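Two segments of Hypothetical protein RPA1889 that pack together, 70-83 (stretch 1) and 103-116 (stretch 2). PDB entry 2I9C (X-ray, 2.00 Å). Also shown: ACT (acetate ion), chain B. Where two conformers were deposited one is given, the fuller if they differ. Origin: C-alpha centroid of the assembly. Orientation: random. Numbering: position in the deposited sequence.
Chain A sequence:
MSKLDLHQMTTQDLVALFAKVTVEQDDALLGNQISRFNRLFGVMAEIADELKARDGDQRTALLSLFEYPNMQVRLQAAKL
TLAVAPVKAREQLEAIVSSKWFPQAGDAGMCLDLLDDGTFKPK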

# COMPACT_ATOMS: atom_id res chain seq x y z
N ASN A 70 2.20 -9.19 -7.08
CA ASN A 70 0.80 -8.83 -7.12
C ASN A 70 0.76 -7.31 -7.24
O ASN A 70 1.45 -6.61 -6.52
CB ASN A 70 0.02 -9.32 -5.89
CG ASN A 70 -1.46 -8.98 -5.97
OD1 ASN A 70 -1.85 -7.83 -5.77
ND2 ASN A 70 -2.30 -9.99 -6.20
N MSE A 71 0.01 -6.80 -8.20
CA MSE A 71 0.11 -5.37 -8.53
C MSE A 71 -0.60 -4.53 -7.47
O MSE A 71 -0.19 -3.38 -7.19
CB MSE A 71 -0.51 -5.07 -9.90
CG MSE A 71 -0.10 -3.69 -10.48
SE MSE A 71 1.93 -3.64 -10.73
CE MSE A 71 2.14 -4.67 -12.41
N GLN A 72 -1.66 -5.08 -6.89
CA GLN A 72 -2.30 -4.38 -5.78
C GLN A 72 -1.36 -4.22 -4.57
O GLN A 72 -1.37 -3.18 -3.91
CB GLN A 72 -3.62 -5.08 -5.39
CG GLN A 72 -4.48 -4.30 -4.31
CD GLN A 72 -5.14 -3.04 -4.86
OE1 GLN A 72 -5.05 -2.76 -6.06
NE2 GLN A 72 -5.86 -2.30 -3.99
N VAL A 73 -0.59 -5.28 -4.26
CA VAL A 73 0.37 -5.23 -3.16
C VAL A 73 1.40 -4.13 -3.47
O VAL A 73 1.67 -3.29 -2.62
CB VAL A 73 1.05 -6.62 -2.92
CG1 VAL A 73 2.08 -6.56 -1.78
CG2 VAL A 73 -0.03 -7.65 -2.52
N ARG A 74 1.96 -4.15 -4.67
CA ARG A 74 2.98 -3.19 -5.04
C ARG A 74 2.45 -1.75 -4.95
O ARG A 74 3.16 -0.87 -4.47
CB ARG A 74 3.48 -3.47 -6.47
CG ARG A 74 4.24 -4.80 -6.59
CD ARG A 74 4.95 -4.90 -7.96
NE ARG A 74 5.71 -6.16 -8.06
CZ ARG A 74 6.65 -6.42 -8.95
NH1 ARG A 74 7.00 -5.53 -9.86
NH2 ARG A 74 7.26 -7.61 -8.95
N LEU A 75 1.23 -1.53 -5.49
CA LEU A 75 0.58 -0.21 -5.48
C LEU A 75 0.38 0.32 -4.07
O LEU A 75 0.75 1.44 -3.73
CB LEU A 75 -0.81 -0.26 -6.18
CG LEU A 75 -1.67 1.01 -6.05
CD1 LEU A 75 -1.08 2.16 -6.81
CD2 LEU A 75 -3.06 0.68 -6.62
N GLN A 76 -0.20 -0.51 -3.22
CA GLN A 76 -0.51 -0.08 -1.87
C GLN A 76 0.75 0.15 -1.06
O GLN A 76 0.80 1.06 -0.27
CB GLN A 76 -1.45 -1.08 -1.18
CG GLN A 76 -2.90 -1.01 -1.73
CD GLN A 76 -3.41 0.42 -1.81
OE1 GLN A 76 -3.44 1.12 -0.81
NE2 GLN A 76 -3.80 0.84 -3.00
N ALA A 77 1.75 -0.69 -1.26
CA ALA A 77 3.04 -0.54 -0.58
C ALA A 77 3.74 0.77 -0.99
O ALA A 77 4.28 1.48 -0.13
CB ALA A 77 3.99 -1.78 -0.84
N ALA A 78 3.68 1.12 -2.27
CA ALA A 78 4.26 2.36 -2.74
C ALA A 78 3.46 3.55 -2.25
O ALA A 78 4.03 4.55 -1.78
CB ALA A 78 4.35 2.36 -4.28
N LYS A 79 2.13 3.46 -2.29
CA LYS A 79 1.32 4.57 -1.74
C LYS A 79 1.59 4.83 -0.26
O LYS A 79 1.67 5.97 0.17
CB LYS A 79 -0.18 4.35 -1.96
CG LYS A 79 -0.60 4.60 -3.40
CD LYS A 79 -1.97 4.09 -3.73
CE LYS A 79 -3.08 4.95 -3.17
NZ LYS A 79 -4.39 4.20 -3.42
N LEU A 80 1.76 3.78 0.51
CA LEU A 80 1.93 3.91 1.97
C LEU A 80 3.38 4.13 2.41
O LEU A 80 3.66 4.28 3.61
CB LEU A 80 1.35 2.65 2.69
CG LEU A 80 -0.20 2.67 2.73
CD1 LEU A 80 -0.79 1.32 3.18
CD2 LEU A 80 -0.66 3.75 3.68
N THR A 81 4.31 4.14 1.46
CA THR A 81 5.68 4.50 1.79
C THR A 81 6.12 5.85 1.23
O THR A 81 7.30 6.21 1.35
CB THR A 81 6.70 3.40 1.41
OG1 THR A 81 6.56 3.04 0.03
CG2 THR A 81 6.48 2.17 2.23
N LEU A 82 5.21 6.60 0.61
CA LEU A 82 5.59 7.93 0.08
C LEU A 82 6.16 8.85 1.17
O LEU A 82 7.03 9.64 0.89
CB LEU A 82 4.43 8.63 -0.62
CG LEU A 82 4.09 8.12 -2.03
CD1 LEU A 82 2.60 8.40 -2.34
CD2 LEU A 82 4.99 8.82 -3.04
N ALA A 83 5.69 8.71 2.41
CA ALA A 83 6.17 9.59 3.46
C ALA A 83 7.56 9.19 3.92
O ALA A 83 8.39 10.06 4.15
CB ALA A 83 5.21 9.62 4.65
N PRO A 103 -6.69 -1.85 -13.10
CA PRO A 103 -6.83 -0.41 -12.80
C PRO A 103 -5.71 0.20 -11.90
O PRO A 103 -5.72 1.42 -11.68
CB PRO A 103 -8.17 -0.39 -12.05
CG PRO A 103 -8.09 -1.61 -11.20
CD PRO A 103 -7.43 -2.68 -12.11
N GLN A 104 -4.78 -0.63 -11.39
CA GLN A 104 -3.70 -0.12 -10.52
C GLN A 104 -2.92 1.03 -11.17
O GLN A 104 -2.56 2.00 -10.47
CB GLN A 104 -2.70 -1.23 -10.13
CG GLN A 104 -3.29 -2.19 -9.03
CD GLN A 104 -4.34 -3.15 -9.58
OE1 GLN A 104 -4.41 -3.42 -10.79
NE2 GLN A 104 -5.17 -3.68 -8.69
N ALA A 105 -2.63 0.92 -12.47
CA ALA A 105 -1.89 1.98 -13.19
C ALA A 105 -2.62 3.34 -13.19
O ALA A 105 -1.98 4.39 -13.22
CB ALA A 105 -1.60 1.55 -14.60
N GLY A 106 -3.96 3.32 -13.12
CA GLY A 106 -4.74 4.58 -13.16
C GLY A 106 -4.72 5.19 -11.77
O GLY A 106 -4.62 6.41 -11.61
N ASP A 107 -4.78 4.32 -10.75
CA ASP A 107 -4.70 4.73 -9.35
C ASP A 107 -3.31 5.36 -9.14
O ASP A 107 -3.20 6.44 -8.55
CB ASP A 107 -4.94 3.49 -8.45
CG ASP A 107 -5.05 3.79 -6.97
OD1 ASP A 107 -4.31 4.62 -6.40
OD2 ASP A 107 -5.85 3.11 -6.30
N ALA A 108 -2.24 4.73 -9.64
CA ALA A 108 -0.88 5.25 -9.47
C ALA A 108 -0.67 6.56 -10.20
O ALA A 108 -0.02 7.45 -9.67
CB ALA A 108 0.14 4.21 -9.88
N GLY A 109 -1.26 6.68 -11.40
CA GLY A 109 -1.25 7.89 -12.21
C GLY A 109 -1.89 9.06 -11.47
O GLY A 109 -1.29 10.15 -11.40
N MSE A 110 -3.08 8.83 -10.90
CA MSE A 110 -3.77 9.84 -10.10
C MSE A 110 -2.96 10.26 -8.84
O MSE A 110 -2.88 11.46 -8.52
CB MSE A 110 -5.19 9.38 -9.74
CG MSE A 110 -6.06 10.40 -8.96
SE MSE A 110 -7.10 11.74 -10.05
CE MSE A 110 -5.76 13.14 -10.18
N CYS A 111 -2.35 9.28 -8.16
CA CYS A 111 -1.47 9.55 -7.03
C CYS A 111 -0.34 10.50 -7.41
O CYS A 111 -0.07 11.46 -6.70
CB CYS A 111 -0.86 8.27 -6.47
SG CYS A 111 -0.12 8.55 -4.88
N LEU A 112 0.31 10.21 -8.53
CA LEU A 112 1.40 11.02 -9.02
C LEU A 112 0.92 12.44 -9.46
O LEU A 112 1.59 13.44 -9.19
CB LEU A 112 2.12 10.28 -10.15
CG LEU A 112 2.96 9.07 -9.76
CD1 LEU A 112 3.46 8.39 -11.05
CD2 LEU A 112 4.11 9.44 -8.80
N ASP A 113 -0.26 12.52 -10.07
CA ASP A 113 -0.87 13.85 -10.39
C ASP A 113 -1.08 14.69 -9.12
O ASP A 113 -0.68 15.84 -9.07
CB ASP A 113 -2.21 13.67 -11.15
CG ASP A 113 -2.01 13.09 -12.56
OD1 ASP A 113 -0.86 13.14 -13.07
OD2 ASP A 113 -2.98 12.55 -13.16
N LEU A 114 -1.63 14.07 -8.08
CA LEU A 114 -1.86 14.75 -6.82
C LEU A 114 -0.53 15.18 -6.20
O LEU A 114 -0.41 16.27 -5.68
CB LEU A 114 -2.64 13.84 -5.86
CG LEU A 114 -4.10 13.54 -6.22
CD1 LEU A 114 -4.63 12.30 -5.46
CD2 LEU A 114 -4.88 14.78 -5.87
N LEU A 115 0.47 14.30 -6.26
CA LEU A 115 1.81 14.61 -5.76
C LEU A 115 2.45 15.80 -6.48
O LEU A 115 3.13 16.61 -5.87
CB LEU A 115 2.72 13.38 -5.92
CG LEU A 115 2.54 12.32 -4.86
CD1 LEU A 115 3.32 11.07 -5.20
CD2 LEU A 115 2.93 12.89 -3.49
N ASP A 116 2.25 15.86 -7.79
CA ASP A 116 2.79 16.94 -8.63
C ASP A 116 2.07 18.27 -8.40
O ASP A 116 2.67 19.32 -8.60
CB ASP A 116 2.78 16.54 -10.11
CG ASP A 116 3.76 15.40 -10.42
OD1 ASP A 116 4.74 15.24 -9.66
OD2 ASP A 116 3.56 14.67 -11.42
C ACT B . 5.91 -2.89 -11.84
O ACT B . 5.80 -2.86 -10.56
OXT ACT B . 6.90 -3.44 -12.58
CH3 ACT B . 4.81 -2.17 -12.42

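Helix 71-79 and the helix that makes up most of stretch 2 run side by side in nearly the same direction: their axes make an angle of 12° and approach to 10.3 Å. The backbones lie nearest at the N-terminal end, where Gln 72 CA and Gln 104 CA are 6.5 Å apart, and spread to 7.8 Å between Lys 79 CA and Cys 111 CA and 9.6 Å between Leu 82 CA and Leu 115 CA. The contact buries 460 Å², both sides summed. The contacting residues, Gln 104, Asp 107, Ala 108, Cys 111 and Leu 115, fall on one face of the helix.

Pro 103, preceded by a cis peptide bond, makes no contact, but its carbonyl accepts from Asp 107 N (Pro 103 O to Asp 107 N, 3.2 Å). Gln 104 has the largest covered area of any residue here. Its amide donates from NE2 to Gln 72 OE1 at 2.8 Å, with an N-H...acceptor angle of 171°, a short, nearly straight hydrogen bond that pairs two buried polar groups; Gln 72 NE2 is satisfied elsewhere in the structure. The aliphatic part of Gln 104 packs too, with CB 3.6 Å from CG of selenomethionine Met 71 and CG 3.8 Å from Leu 75 CD2.

One turn on, Asp 107 forms a salt bridge with Lys 79: Lys 79 NZ lies 3.0 Å from Asp 107 OD1 and, in a weak hydrogen bond, 3.4 Å from Asp 107 OD2. The lysine reaches mainly across to stretch 2, leaning slightly back, and so meets Asp 107, four residues before its register partner Cys 111. Leu 75 CD2 sits 3.7 Å from Asp 107 CG, while Leu 75 CD1 meets the small Ala 108 CB at 3.9 Å, so its two methyl groups touch neighbouring residues of stretch 2.

Cys 111 follows; its SG makes an apolar contact with Leu 82 CD1 at 3.7 Å and lies 4.2 Å from Lys 79 CG. Leu 82 lies beyond the first helix, at the end of a type I turn from Lys 79, yet its CB still points toward stretch 2. Its CD2 reaches Leu 115 CD1 at 3.5 Å, closing the contact with a leucine pair where the backbones are farther apart.

At the start of stretch 1, Asn 70 OD1 caps the helix by accepting from Val 73 N at 3.2 Å. Away from the contact, Arg 74 NH1 donates to acetate O at 3.0 Å; the ion probably comes from the crystallisation liquor.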